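Local atomic coordinates of tryptophanyl-tRNA synthetase (Thermus thermophilus, PDB entry 2EL7), a protein that probably attaches tryptophan to its cognate tRNA at the expense of ATP, working as a homodimeric class I aminoacyl-tRNA synthetase. Residues Pro88-Leu93 with Ala134-Ile139. Numbering follows the deposited sequence.
Sequences PEHTEL and AADILI
At the predicted tryptophan site of this class I synthetase, Asp136 sets one carboxylate oxygen over the ring of His90, joining the last turns of helix 124-139 to the first turn of helix 89-99. OD1 of Asp136 sits above the middle of the imidazole, 3.4 Å from its plane, while CG2 of Thr91 lies off-centre under the opposite face. The carboxylate is tilted 30° from the ring plane, with OD1 of Asp136 3.5 Å from CG of His90. The imidazole is fixed elsewhere: ND1 of His90 hydrogen-bonds to the backbone O of Val87, just ahead of the helix. With chi1 at 83°, CG of His90 stands between its own backbone N and carbonyl carbon, which swings the ring to the Asp136 side. An alanine in place of His90 would probably leave a gap beneath the Asp136 carboxylate, set that group freer to turn and deprive the Val87 carbonyl of its ring partner. The Asp136 side chain also touches Gln84, in the loop that follows strand 80-83 of the parallel sheet of the Rossmann-type nucleotide-binding fold. The axes of 89-93 and 134-139 pass 8.3 Å apart, their directions 112° from each other, an approach consistent with the small side chain of Ala135, whose CB lies 3.4 Å from the carbonyl O of His90. Beyond the ring the side-chain packing is mostly apolar, between Leu93, Ile139 and Ala135. Leu93 and Ile139 run antiparallel alongside one another, CD2 of Leu93 meeting CD1 of Ile139 at 3.6 Å, and CG of Leu93 rests on CB of Ala135 at 4.0 Å. Helix 296-324 lines this end, with Met318 and Val321 against Leu93 and Ala314 against Ile139; nearby, Glu92 hydrogen-bonds to Tyr44 of the second subunit.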
loop_
_atom_site.group_PDB
_atom_site.type_symbol
_atom_site.label_atom_id
_atom_site.label_comp_id
_atom_site.label_asym_id
_atom_site.label_seq_id
_atom_site.Cartn_x
_atom_site.Cartn_y
_atom_site.Cartn_z
ATOM N N PRO A 88 8.562 5.234 -4.599
ATOM C CA PRO A 88 7.743 4.193 -3.977
ATOM C C PRO A 88 7.472 4.278 -2.477
ATOM O O PRO A 88 6.537 3.631 -1.996
ATOM C CB PRO A 88 8.498 2.924 -4.356
ATOM C CG PRO A 88 9.936 3.387 -4.188
ATOM C CD PRO A 88 9.895 4.702 -4.953
ATOM N N GLU A 89 8.288 5.045 -1.747
ATOM C CA GLU A 89 8.132 5.212 -0.308
ATOM C C GLU A 89 6.690 5.558 0.082
ATOM O O GLU A 89 6.200 5.109 1.113
ATOM C CB GLU A 89 9.031 6.347 0.235
ATOM C CG GLU A 89 10.513 6.071 0.466
ATOM C CD GLU A 89 11.305 5.907 -0.808
ATOM O OE1 GLU A 89 10.893 6.437 -1.859
ATOM O OE2 GLU A 89 12.364 5.257 -0.758
ATOM N N HIS A 90 5.998 6.366 -0.716
ATOM C CA HIS A 90 4.660 6.711 -0.297
ATOM C C HIS A 90 3.710 5.537 -0.189
ATOM O O HIS A 90 2.750 5.619 0.581
ATOM C CB HIS A 90 4.060 7.864 -1.152
ATOM C CG HIS A 90 3.455 7.438 -2.453
ATOM N ND1 HIS A 90 4.208 7.203 -3.582
ATOM C CD2 HIS A 90 2.171 7.193 -2.796
ATOM C CE1 HIS A 90 3.412 6.825 -4.566
ATOM N NE2 HIS A 90 2.170 6.812 -4.113
ATOM N N THR A 91 3.957 4.442 -0.914
ATOM C CA THR A 91 3.061 3.287 -0.787
ATOM C C THR A 91 3.259 2.640 0.551
ATOM O O THR A 91 2.428 1.864 0.990
ATOM C CB THR A 91 3.250 2.134 -1.877
ATOM O OG1 THR A 91 4.552 1.539 -1.778
ATOM C CG2 THR A 91 2.994 2.658 -3.267
ATOM N N GLU A 92 4.387 2.918 1.183
ATOM C CA GLU A 92 4.663 2.347 2.494
ATOM C C GLU A 92 3.952 3.192 3.559
ATOM O O GLU A 92 3.324 2.664 4.494
ATOM C CB GLU A 92 6.152 2.324 2.754
ATOM C CG GLU A 92 6.498 1.701 4.075
ATOM C CD GLU A 92 7.960 1.823 4.399
ATOM O OE1 GLU A 92 8.727 2.131 3.469
ATOM O OE2 GLU A 92 8.343 1.605 5.577
ATOM N N LEU A 93 4.054 4.511 3.403
ATOM C CA LEU A 93 3.398 5.443 4.299
ATOM C C LEU A 93 1.909 5.146 4.134
ATOM O O LEU A 93 1.102 5.297 5.064
ATOM C CB LEU A 93 3.691 6.881 3.859
ATOM C CG LEU A 93 3.000 7.943 4.700
ATOM C CD1 LEU A 93 3.292 7.667 6.178
ATOM C CD2 LEU A 93 3.526 9.325 4.297
ATOM N N ALA A 134 -3.416 10.735 0.148
ATOM C CA ALA A 134 -2.996 11.337 1.414
ATOM C C ALA A 134 -1.502 11.097 1.721
ATOM O O ALA A 134 -0.813 11.969 2.266
ATOM C CB ALA A 134 -3.851 10.786 2.558
ATOM N N ALA A 135 -1.008 9.907 1.388
ATOM C CA ALA A 135 0.391 9.570 1.645
ATOM C C ALA A 135 1.292 10.303 0.670
ATOM O O ALA A 135 2.405 10.657 0.986
ATOM C CB ALA A 135 0.588 8.091 1.518
ATOM N N ASP A 136 0.792 10.518 -0.533
ATOM C CA ASP A 136 1.549 11.227 -1.553
ATOM C C ASP A 136 1.709 12.678 -1.068
ATOM O O ASP A 136 2.787 13.252 -1.150
ATOM C CB ASP A 136 0.773 11.159 -2.879
ATOM C CG ASP A 136 1.667 10.906 -4.089
ATOM O OD1 ASP A 136 2.852 10.521 -3.917
ATOM O OD2 ASP A 136 1.155 11.091 -5.225
ATOM N N ILE A 137 0.633 13.253 -0.544
ATOM C CA ILE A 137 0.653 14.620 -0.049
ATOM C C ILE A 137 1.535 14.775 1.201
ATOM O O ILE A 137 2.394 15.668 1.260
ATOM C CB ILE A 137 -0.787 15.129 0.292
ATOM C CG1 ILE A 137 -1.627 15.239 -0.985
ATOM C CG2 ILE A 137 -0.717 16.481 0.999
ATOM C CD1 ILE A 137 -3.043 15.718 -0.748
ATOM N N LEU A 138 1.354 13.895 2.181
ATOM C CA LEU A 138 2.135 14.019 3.393
ATOM C C LEU A 138 3.588 13.504 3.370
ATOM O O LEU A 138 4.437 13.986 4.147
ATOM C CB LEU A 138 1.349 13.413 4.551
ATOM C CG LEU A 138 -0.061 14.027 4.656
ATOM C CD1 LEU A 138 -0.862 13.344 5.782
ATOM C CD2 LEU A 138 0.038 15.536 4.880
ATOM N N ILE A 139 3.902 12.548 2.494
ATOM C CA ILE A 139 5.280 12.034 2.443
ATOM C C ILE A 139 6.260 13.172 2.094
ATOM O O ILE A 139 7.451 13.113 2.447
ATOM C CB ILE A 139 5.442 10.948 1.378
ATOM C CG1 ILE A 139 6.735 10.179 1.611
ATOM C CG2 ILE A 139 5.542 11.586 -0.024
ATOM C CD1 ILE A 139 6.582 8.976 2.445
#